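Beta-lactamase-like protein (Koribacter versatilis, PDB 6B9V) is a metal-binding diphosphatase of the PhnP family, with a metallo-beta-lactamase fold, that cleaves reactive FAD photoproducts. Local coordinates at residues 227-232 with 247-252; 174-179 with 196-201. All coordinates share one frame; numbering follows the deposited sequence.

Contact 1 of 2, residues 227-232 with 247-252; sequences TYFTHI and AGIQLA. With MN (manganese (II) ion), chain C.
Thr227 to Phe229 pair in parallel register with Ile249 to Leu251, the two short strands 4.6 Å apart at closest approach and their directions 27° apart. Four backbone hydrogen bonds alternate along the pair: Thr227 N to Gly248 O, Gln250 N to Thr227 O, Phe229 N to Gln250 O and Ala252 N to Phe229 O. Tyr228 CA adds a CA-H...O contact to Gln250 O at 3.1 Å. One water joins Thr227 OG1 to Gly248 O, so this carbonyl is held by both the Thr227 amide and the water.

Thr227, Phe229, Ile249 and Leu251 share one face of the sheet. The far end of the Phe229 ring meets a single methyl of Ile249, with CZ 3.6 Å from CG2. Leu251 CD2 lies at the ring edge, near its plane, and also packs 3.9 Å from Phe229 CB. Ile232 places CD1 against Leu251 CB at 3.7 Å. Helix 212-222 packs on this face through Phe229 and Ile249. Tyr228 and Gln250 point to the other face; past the strand end Ala252 CB comes within 4.1 Å of Tyr228 CB. The Gln250 side chain turns back at its second torsion, which puts CD off the extended line (chi2 -77°), and NE2 donates to Ile249 O at 2.7 Å. The same NE2 also bonds Asn242 O of helix 238-244.

Beyond the strand, His231 NE2 binds a manganese ion at 2.2 Å, alongside Asp82, His83 and Asp178. This is a beta-alpha-beta unit, strand 226-230, helix 238-244 and strand 249-251, with a metal ligand just past its first strand, as in metallo-beta-lactamase-fold hydrolases.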
ATOM      1  N   THR A 227     -20.852 -20.133   3.198  1.00 16.53           N
ATOM      2  CA  THR A 227     -19.689 -20.015   2.333  1.00 13.92           C
ATOM      3  C   THR A 227     -19.604 -18.564   1.833  1.00 17.13           C
ATOM      4  O   THR A 227     -20.609 -17.979   1.427  1.00 16.36           O
ATOM      5  CB  THR A 227     -19.762 -20.992   1.126  1.00 14.37           C
ATOM      6  OG1 THR A 227     -19.894 -22.347   1.588  1.00 16.43           O
ATOM      7  CG2 THR A 227     -18.512 -20.875   0.263  1.00 17.46           C
ATOM      8  N   TYR A 228     -18.407 -17.995   1.880  1.00 15.50           N
ATOM      9  CA  TYR A 228     -18.174 -16.637   1.410  1.00 13.50           C
ATOM     10  C   TYR A 228     -17.131 -16.644   0.313  1.00 14.31           C
ATOM     11  O   TYR A 228     -16.130 -17.353   0.412  1.00 16.05           O
ATOM     12  CB  TYR A 228     -17.701 -15.738   2.563  1.00 12.71           C
ATOM     13  CG  TYR A 228     -18.749 -15.604   3.624  1.00 16.01           C
ATOM     14  CD1 TYR A 228     -18.804 -16.494   4.685  1.00 24.93           C
ATOM     15  CD2 TYR A 228     -19.717 -14.625   3.533  1.00 17.45           C
ATOM     16  CE1 TYR A 228     -19.781 -16.389   5.641  1.00 26.59           C
ATOM     17  CE2 TYR A 228     -20.704 -14.511   4.497  1.00 23.40           C
ATOM     18  CZ  TYR A 228     -20.719 -15.393   5.548  1.00 27.20           C
ATOM     19  OH  TYR A 228     -21.695 -15.301   6.505  1.00 33.48           O
ATOM     20  N   PHE A 229     -17.343 -15.842  -0.723  1.00 13.35           N
ATOM     21  CA  PHE A 229     -16.357 -15.742  -1.786  1.00 14.79           C
ATOM     22  C   PHE A 229     -15.492 -14.497  -1.601  1.00 13.93           C
ATOM     23  O   PHE A 229     -15.968 -13.448  -1.139  1.00 15.18           O
ATOM     24  CB  PHE A 229     -17.017 -15.702  -3.161  1.00 15.52           C
ATOM     25  CG  PHE A 229     -17.739 -16.979  -3.546  1.00 14.10           C
ATOM     26  CD1 PHE A 229     -17.402 -18.198  -2.970  1.00 15.37           C
ATOM     27  CD2 PHE A 229     -18.751 -16.948  -4.489  1.00 16.87           C
ATOM     28  CE1 PHE A 229     -18.070 -19.379  -3.343  1.00 18.30           C
ATOM     29  CE2 PHE A 229     -19.426 -18.121  -4.868  1.00 21.28           C
ATOM     30  CZ  PHE A 229     -19.081 -19.331  -4.295  1.00 17.41           C
ATOM     31  N   THR A 230     -14.234 -14.601  -2.002  1.00 12.37           N
ATOM     32  CA  THR A 230     -13.321 -13.455  -1.848  1.00 11.42           C
ATOM     33  C   THR A 230     -12.399 -13.382  -3.068  1.00 12.62           C
ATOM     34  O   THR A 230     -12.551 -14.177  -4.006  1.00 13.84           O
ATOM     35  CB  THR A 230     -12.525 -13.569  -0.526  1.00 15.64           C
ATOM     36  OG1 THR A 230     -11.772 -12.368  -0.289  1.00 16.26           O
ATOM     37  CG2 THR A 230     -11.576 -14.782  -0.563  1.00 17.88           C
ATOM     38  N   HIS A 231     -11.465 -12.429  -3.065  1.00 13.64           N
ATOM     39  CA  HIS A 231     -10.570 -12.145  -4.203  1.00 12.52           C
ATOM     40  C   HIS A 231     -11.380 -11.680  -5.426  1.00 13.26           C
ATOM     41  O   HIS A 231     -11.031 -11.947  -6.569  1.00 16.57           O
ATOM     42  CB  HIS A 231      -9.708 -13.360  -4.559  1.00 18.15           C
ATOM     43  CG  HIS A 231      -8.354 -12.994  -5.087  1.00 17.36           C
ATOM     44  ND1 HIS A 231      -8.173 -12.405  -6.318  1.00 11.63           N
ATOM     45  CD2 HIS A 231      -7.121 -13.120  -4.543  1.00 13.89           C
ATOM     46  CE1 HIS A 231      -6.882 -12.191  -6.516  1.00 13.39           C
ATOM     47  NE2 HIS A 231      -6.225 -12.597  -5.446  1.00 13.91           N
ATOM     48  N   ILE A 232     -12.423 -10.911  -5.147  1.00 15.61           N
ATOM     49  CA  ILE A 232     -13.440 -10.547  -6.129  1.00 14.67           C
ATOM     50  C   ILE A 232     -13.011  -9.369  -7.011  1.00 17.72           C
ATOM     51  O   ILE A 232     -12.506  -8.373  -6.495  1.00 13.07           O
ATOM     52  CB  ILE A 232     -14.749 -10.179  -5.417  1.00 16.83           C
ATOM     53  CG1 ILE A 232     -15.295 -11.393  -4.643  1.00 17.61           C
ATOM     54  CG2 ILE A 232     -15.783  -9.632  -6.413  1.00 16.25           C
ATOM     55  CD1 ILE A 232     -16.214 -11.003  -3.508  1.00 11.94           C
ATOM     56  N   ALA A 247     -28.867 -20.121  -1.270  1.00 27.09           N
ATOM     57  CA  ALA A 247     -28.841 -19.925   0.176  1.00 29.71           C
ATOM     58  C   ALA A 247     -27.550 -20.488   0.758  1.00 26.32           C
ATOM     59  O   ALA A 247     -27.087 -21.548   0.349  1.00 26.58           O
ATOM     60  CB  ALA A 247     -30.055 -20.580   0.837  1.00 26.10           C
ATOM     61  N   GLY A 248     -26.956 -19.756   1.685  1.00 24.04           N
ATOM     62  CA  GLY A 248     -25.739 -20.217   2.329  1.00 29.64           C
ATOM     63  C   GLY A 248     -24.451 -19.868   1.602  1.00 27.05           C
ATOM     64  O   GLY A 248     -23.366 -20.231   2.063  1.00 22.32           O
ATOM     65  N   ILE A 249     -24.571 -19.178   0.468  1.00 19.97           N
ATOM     66  CA  ILE A 249     -23.422 -18.794  -0.344  1.00 17.56           C
ATOM     67  C   ILE A 249     -23.503 -17.306  -0.679  1.00 22.84           C
ATOM     68  O   ILE A 249     -24.511 -16.847  -1.206  1.00 19.96           O
ATOM     69  CB  ILE A 249     -23.361 -19.633  -1.656  1.00 18.09           C
ATOM     70  CG1 ILE A 249     -23.321 -21.129  -1.335  1.00 18.53           C
ATOM     71  CG2 ILE A 249     -22.168 -19.249  -2.494  1.00 16.14           C
ATOM     72  CD1 ILE A 249     -23.334 -22.041  -2.574  1.00 23.48           C
ATOM     73  N   GLN A 250     -22.472 -16.534  -0.346  1.00 16.45           N
ATOM     74  CA  GLN A 250     -22.518 -15.093  -0.622  1.00 13.75           C
ATOM     75  C   GLN A 250     -21.134 -14.558  -0.948  1.00 16.21           C
ATOM     76  O   GLN A 250     -20.136 -15.131  -0.508  1.00 14.57           O
ATOM     77  CB  GLN A 250     -23.077 -14.322   0.587  1.00 14.04           C
ATOM     78  CG  GLN A 250     -24.526 -14.586   0.962  1.00 23.45           C
ATOM     79  CD  GLN A 250     -25.521 -13.889   0.046  1.00 34.48           C
ATOM     80  OE1 GLN A 250     -25.978 -12.781   0.342  1.00 39.44           O
ATOM     81  NE2 GLN A 250     -25.878 -14.545  -1.059  1.00 31.21           N
ATOM     82  N   LEU A 251     -21.054 -13.446  -1.688  1.00 12.87           N
ATOM     83  CA  LEU A 251     -19.793 -12.713  -1.754  1.00 12.25           C
ATOM     84  C   LEU A 251     -19.508 -12.097  -0.390  1.00 15.59           C
ATOM     85  O   LEU A 251     -20.415 -11.528   0.240  1.00 13.00           O
ATOM     86  CB  LEU A 251     -19.833 -11.594  -2.816  1.00 12.29           C
ATOM     87  CG  LEU A 251     -20.237 -11.968  -4.251  1.00 16.13           C
ATOM     88  CD1 LEU A 251     -20.175 -10.727  -5.141  1.00 13.81           C
ATOM     89  CD2 LEU A 251     -19.330 -13.049  -4.805  1.00 19.76           C
ATOM     90  N   ALA A 252     -18.264 -12.203   0.072  1.00 12.46           N
ATOM     91  CA  ALA A 252     -17.839 -11.431   1.251  1.00 15.45           C
ATOM     92  C   ALA A 252     -17.828  -9.926   0.969  1.00 14.77           C
ATOM     93  O   ALA A 252     -17.973  -9.494  -0.181  1.00 15.43           O
ATOM     94  CB  ALA A 252     -16.462 -11.876   1.719  1.00 14.37           C
TER
HETATM   95 MN    MN C 301      -4.105 -12.784  -5.010  1.00 14.95          MN
HETATM   96  O   HOH W   1     -22.536 -23.056   2.152  1.00 20.50           O

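Contact 2 of 2, residues 174-179 with 196-201; sequences AYLTDF and LFLDAL. With MN (manganese (II) ion), chain D; MN (manganese (II) ion), chain C.
Asp178, in the loop after its strand, meets Asp199, the last residue of strand 195-199, where Asp178 N makes a weak hydrogen bond to Asp199 OD2 at 3.0 Å. Asp178 is the bridging metal ligand. Its OD1 lies 2.2 Å from the manganese ion also bound by Asp82, His83 and His231, and 2.4 Å from the one also bound by His78, His80 and His160.

Asp199 belongs to the second shell. Its CG is anti to the backbone N (chi1 -178°), on the side of the Asp178 backbone. OD2 also accepts from His209 ND1, and OD1 from Ser210 N.

An aspartate bridging two metal ions is found in binuclear hydrolases of the metallo-beta-lactamase fold such as glyoxalase II and RNase Z. Here the strand before it, 173-176, runs parallel to 195-199 across a beta-alpha-beta unit. Phe197 N donates to Ala174 O at 2.8 Å and Leu176 N to Phe197 O. The last rung, Asp199 N to Leu176 O, is weak.

Phe179 slides past Asp199 in the opposite direction, its CE2 3.7 Å from Asp199 CB, with ring and carboxylate planes 59° apart. Leu176 O lies in plane at the Phe179 ring edge, and Leu198 CD2 packs 4.0 Å from Phe179 CZ. On the face opposite Leu176 and Leu198, Tyr175 CD1 rests 3.6 Å from Phe197 CB. Further out, Ile218 of helix 212-222 touches both Phe179 and Leu198.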
ATOM      1  N   ALA A 174     -12.454 -22.064   7.540  1.00 16.27           N
ATOM      2  CA  ALA A 174     -11.352 -22.275   6.606  1.00 15.29           C
ATOM      3  C   ALA A 174     -11.278 -21.131   5.598  1.00 17.24           C
ATOM      4  O   ALA A 174     -12.288 -20.554   5.186  1.00 16.38           O
ATOM      5  CB  ALA A 174     -11.475 -23.627   5.888  1.00 14.62           C
ATOM      6  N   TYR A 175     -10.056 -20.800   5.218  1.00 15.71           N
ATOM      7  CA  TYR A 175      -9.801 -19.669   4.349  1.00 13.86           C
ATOM      8  C   TYR A 175      -8.938 -20.131   3.187  1.00 15.65           C
ATOM      9  O   TYR A 175      -7.772 -20.501   3.373  1.00 14.83           O
ATOM     10  CB  TYR A 175      -9.116 -18.552   5.131  1.00 13.99           C
ATOM     11  CG  TYR A 175      -8.821 -17.323   4.307  1.00 17.52           C
ATOM     12  CD1 TYR A 175      -9.825 -16.418   3.998  1.00 11.05           C
ATOM     13  CD2 TYR A 175      -7.532 -17.069   3.839  1.00 14.58           C
ATOM     14  CE1 TYR A 175      -9.554 -15.263   3.239  1.00 10.61           C
ATOM     15  CE2 TYR A 175      -7.257 -15.929   3.076  1.00 16.83           C
ATOM     16  CZ  TYR A 175      -8.272 -15.035   2.786  1.00 13.72           C
ATOM     17  OH  TYR A 175      -8.002 -13.895   2.033  1.00 15.28           O
ATOM     18  N   LEU A 176      -9.514 -20.114   1.990  1.00 13.42           N
ATOM     19  CA  LEU A 176      -8.821 -20.569   0.784  1.00 15.02           C
ATOM     20  C   LEU A 176      -8.922 -19.535  -0.321  1.00 20.88           C
ATOM     21  O   LEU A 176      -9.985 -19.360  -0.905  1.00 25.66           O
ATOM     22  CB  LEU A 176      -9.412 -21.879   0.257  1.00 20.15           C
ATOM     23  CG  LEU A 176      -8.923 -23.201   0.845  1.00 18.90           C
ATOM     24  CD1 LEU A 176      -9.371 -23.360   2.267  1.00 26.11           C
ATOM     25  CD2 LEU A 176      -9.460 -24.329  -0.029  1.00 32.27           C
ATOM     26  N   THR A 177      -7.824 -18.881  -0.640  1.00 16.04           N
ATOM     27  CA  THR A 177      -7.860 -17.876  -1.702  1.00 16.67           C
ATOM     28  C   THR A 177      -6.863 -18.245  -2.792  1.00 15.14           C
ATOM     29  O   THR A 177      -6.013 -19.116  -2.578  1.00 15.70           O
ATOM     30  CB  THR A 177      -7.564 -16.464  -1.146  1.00 20.87           C
ATOM     31  OG1 THR A 177      -7.714 -15.500  -2.197  1.00 18.45           O
ATOM     32  CG2 THR A 177      -6.146 -16.391  -0.558  1.00 14.22           C
ATOM     33  N   ASP A 178      -6.977 -17.597  -3.959  1.00 11.90           N
ATOM     34  CA  ASP A 178      -6.011 -17.771  -5.047  1.00 16.39           C
ATOM     35  C   ASP A 178      -5.827 -19.236  -5.445  1.00 21.49           C
ATOM     36  O   ASP A 178      -4.714 -19.773  -5.410  1.00 18.24           O
ATOM     37  CB  ASP A 178      -4.648 -17.176  -4.670  1.00 15.58           C
ATOM     38  CG  ASP A 178      -4.678 -15.646  -4.546  1.00 15.04           C
ATOM     39  OD1 ASP A 178      -4.055 -14.951  -5.380  1.00 15.71           O
ATOM     40  OD2 ASP A 178      -5.327 -15.159  -3.616  1.00 16.09           O
ATOM     41  N   PHE A 179      -6.912 -19.903  -5.808  1.00 15.53           N
ATOM     42  CA  PHE A 179      -6.759 -21.245  -6.358  1.00 17.07           C
ATOM     43  C   PHE A 179      -7.542 -21.355  -7.639  1.00 15.31           C
ATOM     44  O   PHE A 179      -8.575 -20.680  -7.810  1.00 15.18           O
ATOM     45  CB  PHE A 179      -7.224 -22.335  -5.375  1.00 16.86           C
ATOM     46  CG  PHE A 179      -8.703 -22.311  -5.092  1.00 16.84           C
ATOM     47  CD1 PHE A 179      -9.601 -22.966  -5.929  1.00 17.65           C
ATOM     48  CD2 PHE A 179      -9.195 -21.644  -3.979  1.00 21.60           C
ATOM     49  CE1 PHE A 179     -10.970 -22.932  -5.673  1.00 16.62           C
ATOM     50  CE2 PHE A 179     -10.560 -21.616  -3.704  1.00 18.41           C
ATOM     51  CZ  PHE A 179     -11.452 -22.247  -4.564  1.00 16.13           C
ATOM     52  N   LEU A 196     -16.670 -21.066   5.475  1.00 16.95           N
ATOM     53  CA  LEU A 196     -15.675 -21.356   4.438  1.00 17.05           C
ATOM     54  C   LEU A 196     -15.478 -20.165   3.494  1.00 17.38           C
ATOM     55  O   LEU A 196     -16.450 -19.614   2.973  1.00 20.37           O
ATOM     56  CB  LEU A 196     -16.096 -22.587   3.636  1.00 16.50           C
ATOM     57  CG  LEU A 196     -15.260 -22.933   2.399  1.00 16.86           C
ATOM     58  CD1 LEU A 196     -13.831 -23.294   2.789  1.00 16.01           C
ATOM     59  CD2 LEU A 196     -15.923 -24.078   1.629  1.00 14.68           C
ATOM     60  N   PHE A 197     -14.230 -19.758   3.286  1.00 15.47           N
ATOM     61  CA  PHE A 197     -13.934 -18.755   2.260  1.00 16.56           C
ATOM     62  C   PHE A 197     -13.330 -19.435   1.038  1.00 18.64           C
ATOM     63  O   PHE A 197     -12.440 -20.264   1.175  1.00 15.51           O
ATOM     64  CB  PHE A 197     -12.980 -17.675   2.784  1.00 12.76           C
ATOM     65  CG  PHE A 197     -13.673 -16.588   3.579  1.00 13.75           C
ATOM     66  CD1 PHE A 197     -14.192 -16.861   4.832  1.00 14.50           C
ATOM     67  CD2 PHE A 197     -13.788 -15.297   3.071  1.00 16.73           C
ATOM     68  CE1 PHE A 197     -14.844 -15.874   5.566  1.00 16.79           C
ATOM     69  CE2 PHE A 197     -14.443 -14.298   3.793  1.00 14.74           C
ATOM     70  CZ  PHE A 197     -14.969 -14.586   5.043  1.00 16.11           C
ATOM     71  N   LEU A 198     -13.838 -19.094  -0.144  1.00 14.57           N
ATOM     72  CA  LEU A 198     -13.278 -19.547  -1.416  1.00 13.86           C
ATOM     73  C   LEU A 198     -13.008 -18.369  -2.335  1.00 13.73           C
ATOM     74  O   LEU A 198     -13.738 -17.390  -2.327  1.00 13.37           O
ATOM     75  CB  LEU A 198     -14.227 -20.514  -2.144  1.00 14.79           C
ATOM     76  CG  LEU A 198     -14.623 -21.796  -1.411  1.00 17.99           C
ATOM     77  CD1 LEU A 198     -15.665 -22.570  -2.254  1.00 20.82           C
ATOM     78  CD2 LEU A 198     -13.401 -22.661  -1.144  1.00 14.76           C
ATOM     79  N   ASP A 199     -11.973 -18.514  -3.150  1.00 14.70           N
ATOM     80  CA  ASP A 199     -11.692 -17.636  -4.293  1.00 14.06           C
ATOM     81  C   ASP A 199     -12.878 -17.604  -5.273  1.00 20.45           C
ATOM     82  O   ASP A 199     -13.387 -18.660  -5.654  1.00 17.32           O
ATOM     83  CB  ASP A 199     -10.422 -18.177  -4.985  1.00 17.04           C
ATOM     84  CG  ASP A 199      -9.967 -17.344  -6.170  1.00 23.36           C
ATOM     85  OD1 ASP A 199     -10.623 -17.379  -7.229  1.00 23.75           O
ATOM     86  OD2 ASP A 199      -8.915 -16.688  -6.048  1.00 23.53           O
ATOM     87  N   ALA A 200     -13.342 -16.414  -5.664  1.00 13.97           N
ATOM     88  CA  ALA A 200     -14.206 -16.307  -6.855  1.00 16.83           C
ATOM     89  C   ALA A 200     -13.921 -14.975  -7.545  1.00 18.29           C
ATOM     90  O   ALA A 200     -14.373 -13.908  -7.104  1.00 17.77           O
ATOM     91  CB  ALA A 200     -15.707 -16.448  -6.493  1.00 15.62           C
ATOM     92  N   LEU A 201     -13.133 -15.048  -8.614  1.00 16.33           N
ATOM     93  CA  LEU A 201     -12.589 -13.856  -9.242  1.00 16.13           C
ATOM     94  C   LEU A 201     -13.592 -13.148 -10.136  1.00 14.13           C
ATOM     95  O   LEU A 201     -13.714 -11.926 -10.091  1.00 18.41           O
ATOM     96  CB  LEU A 201     -11.347 -14.214 -10.056  1.00 16.25           C
ATOM     97  CG  LEU A 201     -10.701 -13.089 -10.873  1.00 14.29           C
ATOM     98  CD1 LEU A 201     -10.002 -12.097  -9.911  1.00 14.68           C
ATOM     99  CD2 LEU A 201      -9.715 -13.652 -11.907  1.00 20.25           C
TER
HETATM  100 MN    MN D 302      -1.800 -15.122  -6.201  1.00 16.40          MN
HETATM  101 MN    MN C 301      -4.105 -12.784  -5.010  1.00 14.95          MN

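In the fold
Contact 2 closes before contact 1 opens along the chain, and their centres lie 9 Å apart. Both belong to one mixed sheet, whose order runs 173-176, 195-199, 226-230, 249-251, all parallel. Strands 195-199 and 226-230 are neighbours there, probably joined by Tyr228 N to Leu196 O and Thr230 N to Leu198 O hydrogen bonds. Helix 212-222, which lies in the chain between these two strands, packs against side chains of both contacts. The loops after strands 173-176 and 226-230 carry Asp178 and His231 to the same manganese ion. Two strands on either side of 195-199 thus bring ligands distant in sequence to one metal ion.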